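Local atomic coordinates of Phosphoglucosamine/phosphogalactosamine mutase (Sulfolobus tokodaii, PDB entry 2F7L), a protein that interconverts the 6-phosphates and 1-phosphates of glucosamine and galactosamine, using magnesium, on the way to UDP-N-acetylglucosamine and UDP-N-acetylgalactosamine. Residues 166-171 and 348-353; 253-258 and 359-364; 264-269 and 329-334. All blocks are in the same frame, centred on the assembly; numbering follows the deposited sequence.

Contacts 1, 2 and 3 sit about 16 Å apart, centre to centre, in and beside the region where domains II and III of the mutase meet. Contact 1 joins a helix of each domain, contact 2 fastens the loop leading into helix 259-272, and contact 3 lies within domain III. Neighbouring side chains connect them: Glu351 OE2 probably bonds to Trp269 NE1 at 2.7 Å, Met349 CE reaches Phe364 CZ at 3.7 Å, and Phe364 CD2 meets Leu265 CD2 at 3.7 Å. Contact 3 is closest to the active site, with the side chain of Phe331 about 10 Å from that of Asp245, a magnesium ligand by similarity; the other two lie away from it.

Contact 1. Residues 166-171 and 348-353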
# COMPACT_ATOMS: atom_id res chain seq x y z
N GLU A 166 23.82 -4.59 13.02
CA GLU A 166 24.56 -5.60 13.75
C GLU A 166 23.67 -6.39 14.72
O GLU A 166 23.68 -7.62 14.71
CB GLU A 166 25.75 -4.96 14.47
CG GLU A 166 26.84 -4.48 13.52
CD GLU A 166 27.22 -5.54 12.46
OE1 GLU A 166 27.29 -6.75 12.80
OE2 GLU A 166 27.46 -5.16 11.28
N LYS A 167 22.89 -5.68 15.53
CA LYS A 167 22.00 -6.34 16.49
C LYS A 167 21.19 -7.44 15.80
O LYS A 167 21.16 -8.59 16.27
CB LYS A 167 21.07 -5.30 17.13
CG LYS A 167 19.90 -5.85 17.95
CD LYS A 167 20.31 -6.67 19.16
CE LYS A 167 19.08 -7.16 19.96
NZ LYS A 167 19.30 -8.42 20.76
N ILE A 168 20.57 -7.11 14.68
CA ILE A 168 19.75 -8.06 13.93
C ILE A 168 20.61 -9.13 13.28
O ILE A 168 20.23 -10.30 13.23
CB ILE A 168 18.95 -7.34 12.83
CG1 ILE A 168 18.05 -6.27 13.46
CG2 ILE A 168 18.11 -8.34 12.05
CD1 ILE A 168 17.47 -5.29 12.45
N LYS A 169 21.76 -8.72 12.77
CA LYS A 169 22.64 -9.66 12.09
C LYS A 169 23.02 -10.76 13.06
O LYS A 169 23.20 -11.92 12.67
CB LYS A 169 23.90 -8.94 11.58
CG LYS A 169 24.55 -9.64 10.40
CD LYS A 169 25.89 -9.04 10.02
CE LYS A 169 25.79 -7.56 9.70
NZ LYS A 169 27.13 -6.94 9.50
N LYS A 170 23.12 -10.39 14.33
CA LYS A 170 23.50 -11.32 15.39
C LYS A 170 22.49 -12.44 15.58
O LYS A 170 22.87 -13.59 15.80
CB LYS A 170 23.68 -10.53 16.70
CG LYS A 170 23.88 -11.36 17.97
CD LYS A 170 24.15 -10.43 19.17
CE LYS A 170 24.22 -11.19 20.52
NZ LYS A 170 25.27 -12.27 20.55
N LYS A 171 21.21 -12.11 15.50
CA LYS A 171 20.14 -13.08 15.68
C LYS A 171 20.09 -14.12 14.57
O LYS A 171 19.41 -15.13 14.68
CB LYS A 171 18.80 -12.36 15.74
CG LYS A 171 18.67 -11.39 16.90
CD LYS A 171 18.42 -12.11 18.22
CE LYS A 171 18.39 -11.12 19.38
NZ LYS A 171 17.93 -11.76 20.64
N LEU A 348 12.03 -3.20 9.78
CA LEU A 348 11.60 -2.73 11.07
C LEU A 348 11.11 -3.91 11.89
O LEU A 348 11.30 -3.95 13.11
CB LEU A 348 10.49 -1.71 10.93
CG LEU A 348 10.92 -0.33 10.43
CD1 LEU A 348 9.70 0.53 10.14
CD2 LEU A 348 11.80 0.32 11.48
N MET A 349 10.49 -4.87 11.23
CA MET A 349 9.96 -6.02 11.94
C MET A 349 11.09 -6.83 12.55
O MET A 349 11.03 -7.20 13.72
CB MET A 349 9.12 -6.90 11.01
CG MET A 349 8.34 -8.00 11.73
SD MET A 349 7.10 -7.36 12.88
CE MET A 349 5.61 -7.48 11.87
N LEU A 350 12.10 -7.12 11.74
CA LEU A 350 13.26 -7.88 12.22
C LEU A 350 13.96 -7.12 13.36
O LEU A 350 14.67 -7.73 14.15
CB LEU A 350 14.26 -8.14 11.09
CG LEU A 350 13.86 -9.14 10.00
CD1 LEU A 350 15.05 -9.42 9.11
CD2 LEU A 350 13.37 -10.43 10.62
N GLU A 351 13.77 -5.80 13.43
CA GLU A 351 14.40 -5.06 14.51
C GLU A 351 13.56 -5.32 15.75
O GLU A 351 14.03 -5.93 16.70
CB GLU A 351 14.46 -3.55 14.21
CG GLU A 351 15.81 -2.94 14.59
CD GLU A 351 15.81 -1.40 14.70
OE1 GLU A 351 16.91 -0.81 14.78
OE2 GLU A 351 14.71 -0.79 14.72
N LEU A 352 12.30 -4.88 15.72
CA LEU A 352 11.34 -5.07 16.80
C LEU A 352 11.42 -6.50 17.36
O LEU A 352 11.46 -6.72 18.57
CB LEU A 352 9.94 -4.77 16.26
CG LEU A 352 8.68 -4.72 17.13
CD1 LEU A 352 7.83 -5.96 16.87
CD2 LEU A 352 9.08 -4.56 18.60
N LEU A 353 11.47 -7.47 16.46
CA LEU A 353 11.56 -8.87 16.83
C LEU A 353 12.90 -9.18 17.50
O LEU A 353 12.97 -9.99 18.43
CB LEU A 353 11.41 -9.73 15.57
CG LEU A 353 10.71 -11.08 15.70
CD1 LEU A 353 11.58 -11.99 16.53
CD2 LEU A 353 9.33 -10.91 16.34
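Glu351, packed against Ile168 by its CG, has its OE2 gripped by two groups, Lys273 NZ in a salt bridge and the indole Trp269 NE1 in a hydrogen bond, while OE1 accepts from the backbone N of Asp164, just ahead of helix 165-171. The carboxylate is buried, and the lysine and two N-H donors probably favour its charged form. Beyond CG the glutamate chain runs extended, which carries the oxygens past Ile168 and puts the aliphatic part beside it: CD1 of Ile168 lies 3.6 Å from Glu351 CG and 3.7 Å from Glu351 CA.

The two helices belong to different alpha/beta/alpha domains of the phosphohexose mutase fold, 165-171 to domain II and 342-356 to domain III, so Ile168 is a point of interdomain packing. At the closest approach of the backbones Ile168 CA is 6.2 Å from Glu351 CA. Both branches of the isoleucine take part. Its CG2 is anti to the backbone N and its CG1 lies beside that N (chi1 -59°); the longer branch runs over the carbonyl O of Leu350, with CG1 at 3.7 Å from it, and on to Glu351 with CD1, while CG2 turns to Leu350 CB at 4.0 Å. Both pairs of side chains cross at about a right angle. Ile168 also touches Leu195, and Leu350 reaches Leu236 on strand 236-239, which places helix 342-356 against the domain II sheet. On the exposed side of helix 165-171, Lys169 NZ forms a salt bridge with Glu166 OE2.

Contact 2. Residues 253-258 and 359-364; sequences EGRVQW and SSAELF
Gln257 lies flat over one face of the Phe364 ring, tying the loop between strand 248-251 of domain II and helix 259-272 of domain III to the short N-capped helix 360-365. This is the tight part: Gln257 CG stands 3.3 Å from the ring centroid, 5° off the normal, a CH-pi contact. The chain bends at chi2 (-70°) and lays the amide along the ring, with the two planes 13° apart. Gln257 OE1 comes to 3.3 Å from Phe364 CD2, and NE2 donates to Asp251 OD2, which probably helps fix the turn of the amide. With an alanine in place of Phe364, the amide of Gln257 would probably lose the surface it stacks on, and a gap would be likely to open toward Met349 and Leu265.

The outer side is looser. Arg255 NH2 meets Ala361 O near the guanidinium plane, but the bond is weak (3.1 Å, 125°); the stronger holds on this group are salt bridges from NH2 to Asp365 and from NE to Asp251. Solvent-exposed Glu253 lies alongside Ala361, doubtfully close in the model. At the start of the helix, Glu362 N donates to Ser359 OG at 3.3 Å, nearly straight.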
# COMPACT_ATOMS: atom_id res chain seq x y z
N GLU A 253 4.41 -19.73 13.72
CA GLU A 253 3.35 -20.74 13.75
C GLU A 253 2.85 -21.06 12.36
O GLU A 253 2.16 -22.06 12.16
CB GLU A 253 2.18 -20.27 14.60
CG GLU A 253 2.53 -19.93 16.04
CD GLU A 253 3.16 -21.10 16.79
OE1 GLU A 253 3.67 -22.05 16.13
OE2 GLU A 253 3.16 -21.06 18.05
N GLY A 254 3.19 -20.22 11.40
CA GLY A 254 2.75 -20.46 10.03
C GLY A 254 1.37 -19.88 9.79
O GLY A 254 0.63 -20.35 8.93
N ARG A 255 1.02 -18.88 10.58
CA ARG A 255 -0.28 -18.24 10.43
C ARG A 255 -0.08 -16.82 9.92
O ARG A 255 0.76 -16.07 10.43
CB ARG A 255 -1.03 -18.24 11.78
CG ARG A 255 -0.18 -17.82 12.94
CD ARG A 255 -0.83 -18.12 14.29
NE ARG A 255 -0.01 -17.54 15.35
CZ ARG A 255 -0.46 -17.22 16.55
NH1 ARG A 255 -1.73 -17.43 16.84
NH2 ARG A 255 0.34 -16.65 17.44
N VAL A 256 -0.84 -16.44 8.89
CA VAL A 256 -0.68 -15.11 8.36
C VAL A 256 -1.32 -14.10 9.32
O VAL A 256 -2.32 -14.39 9.97
CB VAL A 256 -1.28 -14.98 6.91
CG1 VAL A 256 -1.48 -16.34 6.29
CG2 VAL A 256 -2.56 -14.19 6.93
N GLN A 257 -0.70 -12.92 9.41
CA GLN A 257 -1.17 -11.84 10.27
C GLN A 257 -1.65 -10.69 9.38
O GLN A 257 -1.01 -10.35 8.39
CB GLN A 257 -0.02 -11.37 11.16
CG GLN A 257 0.57 -12.45 12.06
CD GLN A 257 -0.38 -12.86 13.18
OE1 GLN A 257 -1.28 -12.09 13.55
NE2 GLN A 257 -0.19 -14.05 13.72
N TRP A 258 -2.76 -10.07 9.73
CA TRP A 258 -3.28 -9.00 8.89
C TRP A 258 -2.55 -7.67 9.01
O TRP A 258 -1.97 -7.32 10.05
CB TRP A 258 -4.78 -8.80 9.12
CG TRP A 258 -5.47 -8.27 7.89
CD1 TRP A 258 -6.37 -7.23 7.84
CD2 TRP A 258 -5.24 -8.67 6.53
NE1 TRP A 258 -6.69 -6.96 6.53
CE2 TRP A 258 -6.01 -7.82 5.71
CE3 TRP A 258 -4.45 -9.66 5.92
CZ2 TRP A 258 -6.01 -7.93 4.31
CZ3 TRP A 258 -4.44 -9.76 4.53
CH2 TRP A 258 -5.22 -8.90 3.75
N SER A 359 9.71 -14.89 19.84
CA SER A 359 9.39 -15.38 18.50
C SER A 359 8.23 -14.60 17.89
O SER A 359 7.41 -14.01 18.60
CB SER A 359 9.03 -16.87 18.52
OG SER A 359 7.71 -17.06 18.97
N SER A 360 8.18 -14.60 16.56
CA SER A 360 7.15 -13.90 15.82
C SER A 360 5.76 -14.33 16.30
O SER A 360 4.88 -13.50 16.52
CB SER A 360 7.28 -14.19 14.33
OG SER A 360 6.97 -15.55 14.06
N ALA A 361 5.58 -15.64 16.47
CA ALA A 361 4.30 -16.16 16.93
C ALA A 361 3.90 -15.54 18.27
O ALA A 361 2.77 -15.09 18.44
CB ALA A 361 4.36 -17.67 17.07
N GLU A 362 4.84 -15.51 19.21
CA GLU A 362 4.54 -14.94 20.51
C GLU A 362 4.29 -13.45 20.39
O GLU A 362 3.30 -12.94 20.90
CB GLU A 362 5.68 -15.18 21.49
CG GLU A 362 5.31 -14.69 22.89
CD GLU A 362 6.47 -14.66 23.87
OE1 GLU A 362 7.22 -15.67 23.93
OE2 GLU A 362 6.61 -13.63 24.58
N LEU A 363 5.20 -12.76 19.70
CA LEU A 363 5.12 -11.31 19.49
C LEU A 363 3.71 -10.89 19.09
O LEU A 363 3.13 -9.98 19.67
CB LEU A 363 6.09 -10.91 18.38
CG LEU A 363 6.65 -9.48 18.31
CD1 LEU A 363 6.38 -8.92 16.94
CD2 LEU A 363 6.04 -8.61 19.38
N PHE A 364 3.18 -11.56 18.07
CA PHE A 364 1.85 -11.26 17.58
C PHE A 364 0.77 -11.53 18.60
O PHE A 364 -0.22 -10.79 18.70
CB PHE A 364 1.57 -12.05 16.30
CG PHE A 364 2.03 -11.34 15.07
CD1 PHE A 364 3.21 -11.72 14.43
CD2 PHE A 364 1.31 -10.24 14.58
CE1 PHE A 364 3.66 -11.01 13.33
CE2 PHE A 364 1.76 -9.53 13.49
CZ PHE A 364 2.94 -9.91 12.86

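Contact 3. Residues 264-269 and 329-334; sequences TLLSYW and GGFMYP
Phe331 points from strand 329-332 into helix 259-272 and lays one ring face against Leu266, a helix-on-sheet contact inside the alpha/beta/alpha sandwich of domain III. The strand is an edge strand, antiparallel to 323-326, and the turn joining the two probably corresponds to the sugar-recognition loop that domain III carries in relatives. Side chains alternate along it: Phe331 faces helix 259-272, while the next residue, Met332, packs on Ile312, Ala313 and Val316 of helix 309-318 on the other side of the sheet.

Followed outward from CB, the phenylalanine goes straight to the helix. CG is anti to the backbone N (chi1 173°), which carries the ring away from its own strand. At the ring base, CG has Leu266 CD2 4.1 Å away, and CD2 lies at 4.2 Å from the same methyl. CD1 on the other flank comes within 3.9 Å of Leu266 CB. Farther out, CE1 and CE2 both lie near Leu266 CB, CE1 at 3.6 Å. CZ, at the tip, nears the helix backbone, 3.7 Å from the carbonyl O of Leu266. The leucine CB therefore sits over the face, displaced toward the rim and 20° off the normal through the centroid, in a CH-pi contact, while its CD2 spreads over the base of the ring. The same phenylalanine touches Ser345 of helix 342-356, and thus has two helices for neighbours. All three residues that meet here, Leu266, Ser267 and Phe331, are buried. Beside CE1, the backbone N of Ser267 comes in obliquely at 3.6 Å.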
# COMPACT_ATOMS: atom_id res chain seq x y z
N THR A 264 0.15 -2.23 13.80
CA THR A 264 0.07 -1.83 15.21
C THR A 264 1.41 -2.08 15.93
O THR A 264 1.92 -1.20 16.62
CB THR A 264 -1.08 -2.60 15.92
OG1 THR A 264 -2.35 -2.12 15.45
CG2 THR A 264 -1.00 -2.42 17.43
N LEU A 265 1.95 -3.28 15.75
CA LEU A 265 3.23 -3.68 16.32
C LEU A 265 4.34 -2.74 15.82
O LEU A 265 5.20 -2.31 16.59
CB LEU A 265 3.54 -5.12 15.89
CG LEU A 265 3.61 -6.25 16.92
CD1 LEU A 265 2.77 -5.93 18.12
CD2 LEU A 265 3.15 -7.55 16.28
N LEU A 266 4.31 -2.44 14.52
CA LEU A 266 5.28 -1.57 13.88
C LEU A 266 5.04 -0.14 14.30
O LEU A 266 5.98 0.63 14.51
CB LEU A 266 5.15 -1.68 12.36
CG LEU A 266 6.21 -2.49 11.62
CD1 LEU A 266 6.75 -3.65 12.45
CD2 LEU A 266 5.59 -2.98 10.33
N SER A 267 3.77 0.23 14.44
CA SER A 267 3.43 1.57 14.86
C SER A 267 4.02 1.76 16.27
O SER A 267 4.42 2.85 16.67
CB SER A 267 1.90 1.72 14.87
OG SER A 267 1.53 3.06 14.65
N TYR A 268 4.08 0.67 17.00
CA TYR A 268 4.64 0.69 18.35
C TYR A 268 6.15 0.96 18.32
O TYR A 268 6.63 1.96 18.88
CB TYR A 268 4.36 -0.66 19.02
CG TYR A 268 5.16 -0.88 20.26
CD1 TYR A 268 5.00 -0.04 21.37
CD2 TYR A 268 6.10 -1.91 20.34
CE1 TYR A 268 5.76 -0.22 22.52
CE2 TYR A 268 6.87 -2.10 21.49
CZ TYR A 268 6.69 -1.25 22.57
OH TYR A 268 7.47 -1.41 23.70
N TRP A 269 6.88 0.07 17.67
CA TRP A 269 8.32 0.19 17.55
C TRP A 269 8.75 1.58 17.11
O TRP A 269 9.79 2.09 17.53
CB TRP A 269 8.83 -0.85 16.56
CG TRP A 269 10.29 -1.06 16.64
CD1 TRP A 269 11.18 -1.07 15.61
CD2 TRP A 269 11.04 -1.32 17.82
NE1 TRP A 269 12.44 -1.33 16.07
CE2 TRP A 269 12.39 -1.49 17.43
CE3 TRP A 269 10.72 -1.43 19.18
CZ2 TRP A 269 13.41 -1.77 18.35
CZ3 TRP A 269 11.73 -1.71 20.09
CH2 TRP A 269 13.06 -1.87 19.67
N GLY A 329 -1.64 -4.21 4.74
CA GLY A 329 -0.19 -4.33 4.65
C GLY A 329 0.20 -2.91 4.31
O GLY A 329 -0.67 -2.04 4.31
N GLY A 330 1.43 -2.61 4.00
CA GLY A 330 1.65 -1.21 3.70
C GLY A 330 1.57 -0.38 4.98
O GLY A 330 0.53 -0.19 5.60
N PHE A 331 2.74 0.11 5.34
CA PHE A 331 2.97 0.87 6.54
C PHE A 331 3.91 2.03 6.15
O PHE A 331 4.84 1.83 5.35
CB PHE A 331 3.65 -0.10 7.52
CG PHE A 331 4.14 0.54 8.78
CD1 PHE A 331 3.28 0.73 9.86
CD2 PHE A 331 5.47 0.95 8.89
CE1 PHE A 331 3.74 1.31 11.02
CE2 PHE A 331 5.94 1.53 10.05
CZ PHE A 331 5.08 1.72 11.12
N MET A 332 3.68 3.22 6.69
CA MET A 332 4.54 4.37 6.37
C MET A 332 5.42 4.77 7.54
O MET A 332 4.92 5.07 8.62
CB MET A 332 3.70 5.57 5.91
CG MET A 332 2.21 5.47 6.21
SD MET A 332 1.21 4.35 5.14
CE MET A 332 0.83 5.57 3.79
N TYR A 333 6.73 4.77 7.32
CA TYR A 333 7.73 5.11 8.34
C TYR A 333 8.39 6.43 7.94
O TYR A 333 9.36 6.44 7.20
CB TYR A 333 8.76 3.98 8.42
CG TYR A 333 9.72 4.10 9.58
CD1 TYR A 333 9.24 4.25 10.88
CD2 TYR A 333 11.09 4.12 9.38
CE1 TYR A 333 10.12 4.44 11.95
CE2 TYR A 333 11.98 4.31 10.43
CZ TYR A 333 11.49 4.48 11.72
OH TYR A 333 12.37 4.76 12.75
N PRO A 334 7.85 7.56 8.43
CA PRO A 334 8.34 8.92 8.14
C PRO A 334 9.83 9.12 8.04
O PRO A 334 10.31 9.65 7.05
CB PRO A 334 7.69 9.75 9.24
CG PRO A 334 6.37 9.09 9.36
CD PRO A 334 6.73 7.61 9.38